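PDB 3I4P: transcriptional regulator, AsnC family from Agrobacterium tumefaciens str. C58, which regulates transcription, probably by binding specific DNA sequences through a winged helix-turn-helix domain, and carries a second domain of the Lrp/AsnC ligand-binding type. Local coordinates for the interface of chains A and B. Numbering follows the deposited sequence. Chains: chain A/B, Transcriptional regulator, AsnC family.

Contact 1: the interface of chains A and B. Residues chain A 64, 66, 107, 137, 140; chain B 66, 94, 96, 105.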
ATOM      1  N   THR A  64      -0.359   4.440 -24.300  1.00 26.65           N
ATOM      2  CA  THR A  64      -1.309   3.619 -23.565  1.00 26.34           C
ATOM      3  C   THR A  64      -1.279   4.011 -22.077  1.00 25.97           C
ATOM      4  O   THR A  64      -0.231   4.121 -21.464  1.00 25.27           O
ATOM      5  CB  THR A  64      -0.966   2.097 -23.673  1.00 26.08           C
ATOM      6  OG1 THR A  64      -1.091   1.676 -25.032  1.00 27.95           O
ATOM      7  CG2 THR A  64      -1.887   1.274 -22.823  1.00 25.25           C
ATOM      8  N   PHE A  66      -3.194   2.839 -18.438  1.00 24.44           N
ATOM      9  CA  PHE A  66      -4.053   1.888 -17.733  1.00 24.54           C
ATOM     10  C   PHE A  66      -4.687   2.624 -16.574  1.00 24.49           C
ATOM     11  O   PHE A  66      -3.986   3.098 -15.662  1.00 24.81           O
ATOM     12  CB  PHE A  66      -3.262   0.657 -17.245  1.00 24.37           C
ATOM     13  CG  PHE A  66      -3.069  -0.356 -18.315  1.00 24.90           C
ATOM     14  CD1 PHE A  66      -4.059  -1.283 -18.584  1.00 22.40           C
ATOM     15  CD2 PHE A  66      -1.932  -0.324 -19.118  1.00 25.35           C
ATOM     16  CE1 PHE A  66      -3.895  -2.228 -19.619  1.00 23.57           C
ATOM     17  CE2 PHE A  66      -1.769  -1.219 -20.127  1.00 25.13           C
ATOM     18  CZ  PHE A  66      -2.752  -2.188 -20.379  1.00 23.91           C
ATOM     19  N   ARG A 107      -7.986   0.239 -20.370  1.00 25.60           N
ATOM     20  CA  ARG A 107      -6.863   0.608 -21.237  1.00 26.54           C
ATOM     21  C   ARG A 107      -7.295   1.701 -22.192  1.00 26.25           C
ATOM     22  O   ARG A 107      -8.289   1.545 -22.922  1.00 26.55           O
ATOM     23  CB  ARG A 107      -6.363  -0.560 -22.069  1.00 26.62           C
ATOM     24  CG  ARG A 107      -5.084  -0.225 -22.772  1.00 27.69           C
ATOM     25  CD  ARG A 107      -4.335  -1.444 -23.326  1.00 28.24           C
ATOM     26  NE  ARG A 107      -4.864  -1.873 -24.614  1.00 28.56           N
ATOM     27  CZ  ARG A 107      -4.547  -1.391 -25.823  1.00 29.85           C
ATOM     28  NH1 ARG A 107      -5.133  -1.912 -26.892  1.00 31.57           N
ATOM     29  NH2 ARG A 107      -3.691  -0.409 -26.000  1.00 29.68           N
ATOM     30  N   ALA A 137       1.967   3.407 -19.782  1.00 26.05           N
ATOM     31  CA  ALA A 137       2.897   2.477 -20.396  1.00 25.71           C
ATOM     32  C   ALA A 137       4.100   3.244 -20.986  1.00 25.67           C
ATOM     33  O   ALA A 137       3.921   4.276 -21.629  1.00 25.17           O
ATOM     34  CB  ALA A 137       2.177   1.672 -21.491  1.00 24.13           C
ATOM     35  N   GLN A 140       4.839  -0.646 -25.533  1.00 29.71           N
ATOM     36  CA  GLN A 140       4.064  -1.831 -25.882  1.00 30.35           C
ATOM     37  C   GLN A 140       4.985  -2.893 -26.494  1.00 29.89           C
ATOM     38  O   GLN A 140       5.349  -2.811 -27.671  1.00 30.92           O
ATOM     39  CB  GLN A 140       2.963  -1.454 -26.848  1.00 30.36           C
ATOM     40  CG  GLN A 140       1.928  -2.512 -27.132  1.00 31.97           C
ATOM     41  CD  GLN A 140       0.896  -1.975 -28.145  1.00 35.84           C
ATOM     42  OE1 GLN A 140       1.220  -1.793 -29.330  1.00 33.61           O
ATOM     43  NE2 GLN A 140      -0.344  -1.711 -27.672  1.00 33.12           N
TER
ATOM     44  N   PHE B  66      -4.709 -10.103 -15.296  1.00 24.44           N
ATOM     45  CA  PHE B  66      -3.724  -9.035 -15.457  1.00 24.54           C
ATOM     46  C   PHE B  66      -2.592  -9.314 -14.494  1.00 24.49           C
ATOM     47  O   PHE B  66      -2.792  -9.327 -13.266  1.00 24.81           O
ATOM     48  CB  PHE B  66      -4.341  -7.645 -15.204  1.00 24.37           C
ATOM     49  CG  PHE B  66      -5.063  -7.118 -16.392  1.00 24.90           C
ATOM     50  CD1 PHE B  66      -4.371  -6.465 -17.395  1.00 22.40           C
ATOM     51  CD2 PHE B  66      -6.425  -7.357 -16.550  1.00 25.35           C
ATOM     52  CE1 PHE B  66      -5.045  -5.990 -18.539  1.00 23.57           C
ATOM     53  CE2 PHE B  66      -7.083  -6.917 -17.654  1.00 25.13           C
ATOM     54  CZ  PHE B  66      -6.394  -6.218 -18.658  1.00 23.91           C
ATOM     55  N   GLU B  94      -1.058  -9.351 -24.331  1.00 26.01           N
ATOM     56  CA  GLU B  94      -0.615  -7.965 -24.271  1.00 26.52           C
ATOM     57  C   GLU B  94       0.444  -7.896 -23.225  1.00 25.13           C
ATOM     58  O   GLU B  94       0.358  -8.576 -22.224  1.00 25.17           O
ATOM     59  CB  GLU B  94      -1.764  -6.994 -23.936  1.00 26.03           C
ATOM     60  CG  GLU B  94      -2.836  -6.961 -24.952  1.00 30.53           C
ATOM     61  CD  GLU B  94      -4.046  -6.054 -24.578  1.00 33.43           C
ATOM     62  OE1 GLU B  94      -3.847  -5.018 -23.926  1.00 36.18           O
ATOM     63  OE2 GLU B  94      -5.175  -6.417 -24.987  1.00 33.26           O
ATOM     64  N   TYR B  96       3.292  -4.951 -21.551  1.00 26.33           N
ATOM     65  CA  TYR B  96       3.738  -3.569 -21.475  1.00 26.63           C
ATOM     66  C   TYR B  96       4.796  -3.388 -20.443  1.00 26.44           C
ATOM     67  O   TYR B  96       4.714  -3.935 -19.327  1.00 26.92           O
ATOM     68  CB  TYR B  96       2.588  -2.601 -21.091  1.00 26.95           C
ATOM     69  CG  TYR B  96       1.481  -2.582 -22.086  1.00 27.34           C
ATOM     70  CD1 TYR B  96       1.465  -1.674 -23.132  1.00 27.63           C
ATOM     71  CD2 TYR B  96       0.467  -3.514 -22.014  1.00 28.99           C
ATOM     72  CE1 TYR B  96       0.455  -1.691 -24.045  1.00 28.19           C
ATOM     73  CE2 TYR B  96      -0.522  -3.558 -22.938  1.00 28.56           C
ATOM     74  CZ  TYR B  96      -0.534  -2.653 -23.946  1.00 29.01           C
ATOM     75  OH  TYR B  96      -1.559  -2.726 -24.856  1.00 32.40           O
ATOM     76  N   LEU B 105       3.275  -4.981 -17.091  1.00 24.35           N
ATOM     77  CA  LEU B 105       1.891  -5.419 -17.010  1.00 24.48           C
ATOM     78  C   LEU B 105       1.595  -6.357 -18.191  1.00 25.14           C
ATOM     79  O   LEU B 105       1.798  -5.990 -19.361  1.00 25.09           O
ATOM     80  CB  LEU B 105       0.913  -4.238 -16.961  1.00 23.36           C
ATOM     81  CG  LEU B 105      -0.581  -4.562 -16.742  1.00 22.62           C
ATOM     82  CD1 LEU B 105      -0.843  -5.291 -15.404  1.00 20.03           C
ATOM     83  CD2 LEU B 105      -1.465  -3.292 -16.855  1.00 18.88           C
TER

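Contact 2: the interface of chains A and B. Residues chain A 96-99; chain B 137-139.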
ATOM      1  N   TYR A  96     -12.587  -3.593 -18.123  1.00 26.33           N
ATOM      2  CA  TYR A  96     -12.830  -4.788 -17.331  1.00 26.63           C
ATOM      3  C   TYR A  96     -13.327  -4.452 -15.968  1.00 26.44           C
ATOM      4  O   TYR A  96     -12.828  -3.523 -15.306  1.00 26.92           O
ATOM      5  CB  TYR A  96     -11.542  -5.629 -17.128  1.00 26.95           C
ATOM      6  CG  TYR A  96     -10.967  -6.138 -18.403  1.00 27.34           C
ATOM      7  CD1 TYR A  96     -11.315  -7.380 -18.909  1.00 27.63           C
ATOM      8  CD2 TYR A  96     -10.110  -5.348 -19.141  1.00 28.99           C
ATOM      9  CE1 TYR A  96     -10.795  -7.813 -20.090  1.00 28.19           C
ATOM     10  CE2 TYR A  96      -9.616  -5.760 -20.333  1.00 28.56           C
ATOM     11  CZ  TYR A  96      -9.952  -6.984 -20.807  1.00 29.01           C
ATOM     12  OH  TYR A  96      -9.422  -7.367 -22.014  1.00 32.40           O
ATOM     13  N   ARG A  97     -14.276  -5.264 -15.530  1.00 25.56           N
ATOM     14  CA  ARG A  97     -14.702  -5.276 -14.162  1.00 25.92           C
ATOM     15  C   ARG A  97     -13.766  -6.255 -13.485  1.00 25.48           C
ATOM     16  O   ARG A  97     -13.669  -7.398 -13.908  1.00 25.70           O
ATOM     17  CB  ARG A  97     -16.171  -5.693 -14.046  1.00 25.43           C
ATOM     18  CG  ARG A  97     -16.647  -5.765 -12.623  1.00 27.01           C
ATOM     19  CD  ARG A  97     -18.186  -5.709 -12.520  1.00 28.18           C
ATOM     20  NE  ARG A  97     -18.766  -6.834 -13.248  1.00 29.39           N
ATOM     21  CZ  ARG A  97     -18.905  -8.061 -12.766  1.00 31.22           C
ATOM     22  NH1 ARG A  97     -18.528  -8.350 -11.524  1.00 33.08           N
ATOM     23  NH2 ARG A  97     -19.437  -9.009 -13.534  1.00 33.37           N
HETATM   24  N   MSE A  98     -13.031  -5.780 -12.480  1.00 25.24           N
HETATM   25  CA  MSE A  98     -12.001  -6.564 -11.850  1.00 25.47           C
HETATM   26  C   MSE A  98     -12.441  -7.067 -10.485  1.00 26.92           C
HETATM   27  O   MSE A  98     -13.425  -6.579  -9.886  1.00 26.71           O
HETATM   28  CB  MSE A  98     -10.739  -5.740 -11.654  1.00 24.96           C
HETATM   29  CG  MSE A  98     -10.103  -5.180 -12.922  1.00 23.82           C
HETATM   30 SE   MSE A  98      -9.386  -6.511 -14.092  0.50 16.87          SE
HETATM   31  CE  MSE A  98      -8.010  -7.354 -13.114  1.00 15.89           C
ATOM     32  N   SER A  99     -11.688  -8.065 -10.026  1.00 27.89           N
ATOM     33  CA  SER A  99     -11.702  -8.520  -8.660  1.00 28.44           C
ATOM     34  C   SER A  99     -10.402  -7.967  -8.100  1.00 28.81           C
ATOM     35  O   SER A  99      -9.547  -7.537  -8.862  1.00 28.58           O
ATOM     36  CB  SER A  99     -11.712 -10.057  -8.608  1.00 28.97           C
ATOM     37  OG  SER A  99     -10.422 -10.583  -8.937  1.00 29.01           O
TER
ATOM     38  N   ALA B 137      -9.876 -10.677 -13.974  1.00 26.05           N
ATOM     39  CA  ALA B 137     -11.060  -9.980 -14.444  1.00 25.71           C
ATOM     40  C   ALA B 137     -12.324 -10.802 -14.113  1.00 25.67           C
ATOM     41  O   ALA B 137     -12.342 -12.015 -14.311  1.00 25.17           O
ATOM     42  CB  ALA B 137     -10.952  -9.737 -15.958  1.00 24.13           C
HETATM   43  N   MSE B 138     -13.373 -10.126 -13.625  1.00 26.31           N
HETATM   44  CA  MSE B 138     -14.715 -10.702 -13.458  1.00 26.61           C
HETATM   45  C   MSE B 138     -15.537 -10.625 -14.729  1.00 27.33           C
HETATM   46  O   MSE B 138     -16.394 -11.468 -14.936  1.00 28.01           O
HETATM   47  CB  MSE B 138     -15.491  -9.970 -12.371  1.00 26.73           C
HETATM   48  CG  MSE B 138     -14.894 -10.121 -10.972  1.00 26.74           C
HETATM   49 SE   MSE B 138     -14.901 -11.982 -10.447  0.50 23.19          SE
HETATM   50  CE  MSE B 138     -13.108 -12.389 -11.033  1.00 22.79           C
ATOM     51  N   GLU B 139     -15.307  -9.603 -15.555  1.00 27.56           N
ATOM     52  CA  GLU B 139     -16.052  -9.430 -16.784  1.00 28.22           C
ATOM     53  C   GLU B 139     -15.241  -8.589 -17.752  1.00 28.80           C
ATOM     54  O   GLU B 139     -14.595  -7.644 -17.346  1.00 28.51           O
ATOM     55  CB  GLU B 139     -17.421  -8.758 -16.515  1.00 28.70           C
ATOM     56  CG  GLU B 139     -18.270  -8.565 -17.788  1.00 30.92           C
ATOM     57  CD  GLU B 139     -19.625  -7.882 -17.536  1.00 35.63           C
ATOM     58  OE1 GLU B 139     -19.925  -7.492 -16.373  1.00 35.99           O
ATOM     59  OE2 GLU B 139     -20.386  -7.712 -18.524  1.00 37.53           O
TER

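Contact 1: the interface of chains A and B
B:Tyr96 reaches across the dimer interface into a pocket of chain A lined by A:Thr64, A:Phe66, A:Arg107, A:Ala137 and A:Gln140, and with 83 Å² hidden it buries more surface than any other residue here. Its ring lies against A:Phe66 edge to face, the planes 74° apart and the centroids 5.2 Å from each other. A:Phe66 CE2 sits above one tyrosine face toward the rim, while B:Tyr96 CE2 lies in the plane of the phenylalanine ring, at its edge. A:Phe66 is itself held between two aliphatic groups. On one face the methyl B:Leu105 CD2 stands over the middle of the ring, 3.5 Å from the centroid; on the opposite face A:Arg107 CG packs nearer the rim, from within the same chain. Farther along the edge A:Phe66 CE1 meets CE1 of its symmetry mate B:Phe66 at 4.1 Å.

A:Gln140 runs alongside B:Tyr96, pointing the same way. Its CG is anti to the backbone N (chi1 -170°) and the chain stays extended, laying CG against B:Tyr96 CE1 at 3.5 Å. The terminal amide can then reach the phenol: A:Gln140 NE2 donates to B:Tyr96 OH over 3.2 Å, nearly straight at 160° and close to the amide plane. The same phenol oxygen lies above the guanidinium face of A:Arg107, displaced toward its rim. B:Glu94 adds charge at this polar end, its carboxylate OE1 forming a salt bridge of 3.4 Å with A:Arg107 NE, although the guanidinium and carboxylate planes are nearly perpendicular. The tyrosine hydroxyl is thus set among an amide, a cation and an acid.

The sheets of the two Lrp/AsnC ligand-binding domains face each other here: strands 63-70, 104-110 and 131-137 of chain A receive side chains from strands 63-70, 92-98 and 104-110 of chain B, and strand 139-143 of chain A also pairs antiparallel with strand 92-98 of chain B.

Contact 2: the interface of chains A and B
A:Arg97 and B:Glu139 face each other where two edge strands of the Lrp/AsnC ligand-binding domains join in antiparallel pairing. The side chains meet obliquely, with the guanidinium and carboxylate planes 76° apart. A:Arg97 CG is anti to the backbone N (chi1 178°) and the chain bends at chi3, which turns the guanidinium back over the partner strand. B:Glu139 instead is extended along its whole length. A:Arg97 NH2 bonds to B:Glu139 OE1 at 3.3 Å, in a salt bridge that runs in the guanidinium plane but reaches the oxygen on its anti side, 30° out of the carboxylate plane. A:Arg97 NE adds a weak bond to the same oxygen.

B:Met138, a selenomethionine, crosses A:Arg97 at about a right angle. Its CB touches A:Arg97 NH1 at 3.5 Å, whereas the side chain bends at chi2 and chi3 and carries the terminal methyl CE to A:Ser99 CB, 3.6 Å away. A:Met98, also a selenomethionine, is bent at chi2 and chi3 and sets SE 3.9 Å from B:Ala137 CA. The methyl of B:Ala137 touches both that selenium and A:Tyr96 CD1.

Backbone bonds fix this register. A:Arg97 N donates to B:Glu139 O over 3.0 Å. The carbonyl oxygen of A:Arg97 accepts two bonds, from B:Met138 N at 2.8 Å and from B:Glu139 N at 3.2 Å, and so spans the break between strands 131-137 and 139-143 of chain B.

The C-alpha centres of contact 1 and contact 2 lie about 16 Å apart in one two-fold interface. Both use strand 92-98 of one subunit against the end of strand 131-137 and strand 139-143 of the other, with the chains exchanged. Residues 96 and 137 serve in both: by the two-fold, the tyrosine that packs in contact 1 is, in each subunit, the strand neighbour of the arginine of contact 2. Core packing and strand pairing are therefore probably coupled, and symmetry supplies each twice. This fits the dimer usual for Lrp/AsnC regulators, four of which could make up the deposited octamer.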